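Local atomic coordinates of DHHA1 domain protein (Clostridium perfringens, PDB entry 3KEW), a protein that probably hydrolyses mischarged tRNA(Ala), as related alanyl-tRNA editing proteins do, and binds a zinc ion. Residues L33-F39 with K67-V71. Numbering follows the deposited sequence.
Sequences LLDQTAF and KVYHV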
ATOM      1  N   LEU A  33      15.677  -1.960  16.321  1.00 56.43           N
ATOM      2  CA  LEU A  33      15.153  -0.649  15.969  1.00 57.08           C
ATOM      3  C   LEU A  33      16.238   0.039  15.147  1.00 57.56           C
ATOM      4  O   LEU A  33      17.429  -0.248  15.334  1.00 52.06           O
ATOM      5  CB  LEU A  33      14.848   0.161  17.229  1.00 56.44           C
ATOM      6  CG  LEU A  33      13.469   0.806  17.364  1.00 66.63           C
ATOM      7  CD1 LEU A  33      13.227   1.240  18.801  1.00 68.26           C
ATOM      8  CD2 LEU A  33      13.296   1.983  16.410  1.00 69.73           C
ATOM      9  N   LEU A  34      15.827   0.919  14.232  1.00 49.69           N
ATOM     10  CA  LEU A  34      16.750   1.667  13.367  1.00 49.03           C
ATOM     11  C   LEU A  34      16.503   3.165  13.515  1.00 49.19           C
ATOM     12  O   LEU A  34      15.398   3.575  13.880  1.00 48.76           O
ATOM     13  CB  LEU A  34      16.566   1.265  11.902  1.00 46.14           C
ATOM     14  CG  LEU A  34      17.482   0.254  11.201  1.00 58.86           C
ATOM     15  CD1 LEU A  34      17.831  -0.957  12.046  1.00 60.10           C
ATOM     16  CD2 LEU A  34      16.829  -0.194   9.903  1.00 53.45           C
ATOM     17  N   ASP A  35      17.537   3.971  13.256  1.00 52.14           N
ATOM     18  CA  ASP A  35      17.410   5.432  13.307  1.00 54.77           C
ATOM     19  C   ASP A  35      16.455   5.945  12.222  1.00 54.55           C
ATOM     20  O   ASP A  35      15.644   6.845  12.466  1.00 54.97           O
ATOM     21  CB  ASP A  35      18.788   6.124  13.242  1.00 56.76           C
ATOM     22  CG  ASP A  35      19.493   5.975  11.877  1.00 62.77           C
ATOM     23  OD1 ASP A  35      19.894   7.013  11.314  1.00 66.49           O
ATOM     24  OD2 ASP A  35      19.655   4.844  11.368  1.00 58.42           O
ATOM     25  N   GLN A  36      16.550   5.336  11.039  1.00 55.41           N
ATOM     26  CA  GLN A  36      15.662   5.608   9.904  1.00 52.37           C
ATOM     27  C   GLN A  36      15.378   4.304   9.175  1.00 49.79           C
ATOM     28  O   GLN A  36      16.259   3.453   9.055  1.00 48.50           O
ATOM     29  CB  GLN A  36      16.276   6.648   8.951  1.00 46.50           C
ATOM     30  CG  GLN A  36      17.542   6.234   8.198  1.00 48.69           C
ATOM     31  CD  GLN A  36      18.164   7.387   7.428  1.00 53.37           C
ATOM     32  OE1 GLN A  36      17.534   8.423   7.209  1.00 53.26           O
ATOM     33  NE2 GLN A  36      19.410   7.212   7.020  1.00 52.29           N
ATOM     34  N   THR A  37      14.149   4.131   8.706  1.00 50.39           N
ATOM     35  CA  THR A  37      13.816   2.905   7.984  1.00 49.31           C
ATOM     36  C   THR A  37      12.910   3.130   6.770  1.00 47.12           C
ATOM     37  O   THR A  37      12.021   3.985   6.781  1.00 45.39           O
ATOM     38  CB  THR A  37      13.289   1.782   8.931  1.00 51.00           C
ATOM     39  OG1 THR A  37      13.238   0.537   8.224  1.00 54.96           O
ATOM     40  CG2 THR A  37      11.914   2.119   9.513  1.00 44.99           C
ATOM     41  N   ALA A  38      13.181   2.369   5.720  1.00 43.69           N
ATOM     42  CA  ALA A  38      12.312   2.306   4.552  1.00 43.82           C
ATOM     43  C   ALA A  38      11.513   0.999   4.548  1.00 45.44           C
ATOM     44  O   ALA A  38      10.804   0.711   3.589  1.00 46.97           O
ATOM     45  CB  ALA A  38      13.139   2.444   3.259  1.00 37.68           C
ATOM     46  N   PHE A  39      11.639   0.205   5.616  1.00 44.81           N
ATOM     47  CA  PHE A  39      10.853  -1.026   5.763  1.00 41.07           C
ATOM     48  C   PHE A  39       9.452  -0.673   6.260  1.00 44.77           C
ATOM     49  O   PHE A  39       9.288  -0.181   7.385  1.00 43.60           O
ATOM     50  CB  PHE A  39      11.530  -2.033   6.714  1.00 34.61           C
ATOM     51  CG  PHE A  39      12.805  -2.650   6.165  1.00 40.58           C
ATOM     52  CD1 PHE A  39      12.772  -3.875   5.498  1.00 38.32           C
ATOM     53  CD2 PHE A  39      14.034  -2.016   6.325  1.00 45.67           C
ATOM     54  CE1 PHE A  39      13.935  -4.442   4.968  1.00 44.99           C
ATOM     55  CE2 PHE A  39      15.211  -2.584   5.817  1.00 40.20           C
ATOM     56  CZ  PHE A  39      15.158  -3.797   5.129  1.00 39.46           C
ATOM     57  N   LYS A  67       6.907   2.730  16.713  1.00 60.97           N
ATOM     58  CA  LYS A  67       8.282   2.340  16.411  1.00 61.90           C
ATOM     59  C   LYS A  67       8.323   1.095  15.546  1.00 61.58           C
ATOM     60  O   LYS A  67       7.660   0.105  15.838  1.00 62.48           O
ATOM     61  CB  LYS A  67       9.089   2.117  17.694  1.00 66.19           C
ATOM     62  CG  LYS A  67       9.383   3.389  18.477  1.00 72.76           C
ATOM     63  CD  LYS A  67       9.997   3.080  19.830  1.00 82.23           C
ATOM     64  CE  LYS A  67      10.320   4.360  20.587  1.00 88.70           C
ATOM     65  NZ  LYS A  67      11.086   4.073  21.831  1.00 95.96           N
ATOM     66  N   VAL A  68       9.119   1.156  14.484  1.00 56.41           N
ATOM     67  CA  VAL A  68       9.221   0.073  13.525  1.00 52.75           C
ATOM     68  C   VAL A  68      10.344  -0.892  13.928  1.00 49.25           C
ATOM     69  O   VAL A  68      11.518  -0.511  13.976  1.00 49.98           O
ATOM     70  CB  VAL A  68       9.434   0.621  12.075  1.00 48.24           C
ATOM     71  CG1 VAL A  68       9.541  -0.513  11.086  1.00 43.74           C
ATOM     72  CG2 VAL A  68       8.302   1.561  11.668  1.00 48.15           C
ATOM     73  N   TYR A  69       9.969  -2.139  14.199  1.00 49.66           N
ATOM     74  CA  TYR A  69      10.906  -3.179  14.624  1.00 50.21           C
ATOM     75  C   TYR A  69      11.184  -4.204  13.538  1.00 51.98           C
ATOM     76  O   TYR A  69      10.267  -4.696  12.893  1.00 54.39           O
ATOM     77  CB  TYR A  69      10.378  -3.909  15.858  1.00 53.25           C
ATOM     78  CG  TYR A  69      10.254  -3.042  17.089  1.00 58.12           C
ATOM     79  CD1 TYR A  69       9.068  -2.370  17.372  1.00 56.35           C
ATOM     80  CD2 TYR A  69      11.321  -2.892  17.970  1.00 64.10           C
ATOM     81  CE1 TYR A  69       8.946  -1.568  18.496  1.00 64.53           C
ATOM     82  CE2 TYR A  69      11.209  -2.088  19.107  1.00 66.48           C
ATOM     83  CZ  TYR A  69      10.015  -1.434  19.363  1.00 63.53           C
ATOM     84  OH  TYR A  69       9.888  -0.634  20.479  1.00 62.89           O
ATOM     85  N   HIS A  70      12.452  -4.553  13.382  1.00 53.23           N
ATOM     86  CA  HIS A  70      12.897  -5.473  12.349  1.00 54.97           C
ATOM     87  C   HIS A  70      13.379  -6.762  13.001  1.00 59.10           C
ATOM     88  O   HIS A  70      14.275  -6.743  13.849  1.00 58.70           O
ATOM     89  CB  HIS A  70      14.029  -4.838  11.523  1.00 55.78           C
ATOM     90  CG  HIS A  70      13.695  -3.479  10.979  1.00 52.58           C
ATOM     91  ND1 HIS A  70      13.541  -2.369  11.782  1.00 52.28           N
ATOM     92  CD2 HIS A  70      13.480  -3.055   9.710  1.00 52.33           C
ATOM     93  CE1 HIS A  70      13.240  -1.321  11.034  1.00 52.87           C
ATOM     94  NE2 HIS A  70      13.200  -1.711   9.773  1.00 49.70           N
ATOM     95  N   VAL A  71      12.776  -7.880  12.605  1.00 58.89           N
ATOM     96  CA  VAL A  71      13.154  -9.186  13.130  1.00 56.02           C
ATOM     97  C   VAL A  71      14.252  -9.786  12.251  1.00 57.88           C
ATOM     98  O   VAL A  71      14.021 -10.130  11.091  1.00 60.45           O
ATOM     99  CB  VAL A  71      11.924 -10.126  13.268  1.00 57.22           C
ATOM    100  CG1 VAL A  71      12.341 -11.505  13.750  1.00 51.96           C
ATOM    101  CG2 VAL A  71      10.906  -9.525  14.227  1.00 48.18           C
TER
HETATM  102  O   HOH W   1      13.236   1.254  12.973  1.00 47.64           O
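His70 reaches from strand 67-72 to the chain running from the end of strand 29-34 through strand 36-37, where Leu34, Thr37 and Phe39 meet its imidazole on different sides. At the rim of the ring, NE2 and Thr37 OG1 share a hydrogen bond of 2.7 Å in which either may be the donor. The same hydroxyl accepts the backbone N-H of Phe39 at 3.1 Å, closing an ST turn. Thr37 OG1 lies anti to its own backbone N (chi1 -168°), which turns it toward the imidazole, while CG2 packs against Val68 CB at 3.9 Å. CD2 of Leu34 sits over one imidazole face in a CH-pi contact, 4.1 Å from the ring centroid. The rings of Phe39 and His70 stand almost perpendicular, with planes at 87°, and the edge of His70 points toward the face of Phe39 in an offset edge-to-face pair. A weak bond from ND1 to Val32 O adds to the hold on the buried ring and probably helps to fix its rotation.

Leu33, the other large contributor, lies against Lys67 and Tyr69, two residues apart on the opposing strand: CD1 touches Tyr69 CE2 and Lys67 CD, both at 3.9 Å. Beside this, the strands part enough for a water to bridge them, accepting from Leu34 N at 2.9 Å and donating to Val68 O at 2.7 Å. Val61 and Ile53 extend the apolar surroundings of Val68, Phe39 and His70. Strands 29-34 and 67-72 are antiparallel neighbours in a six-stranded closed barrel; Leu33 packs on its Tyr69 side, and buried His70 joins strand 67-72 to Leu34 and the segment after strand 29-34.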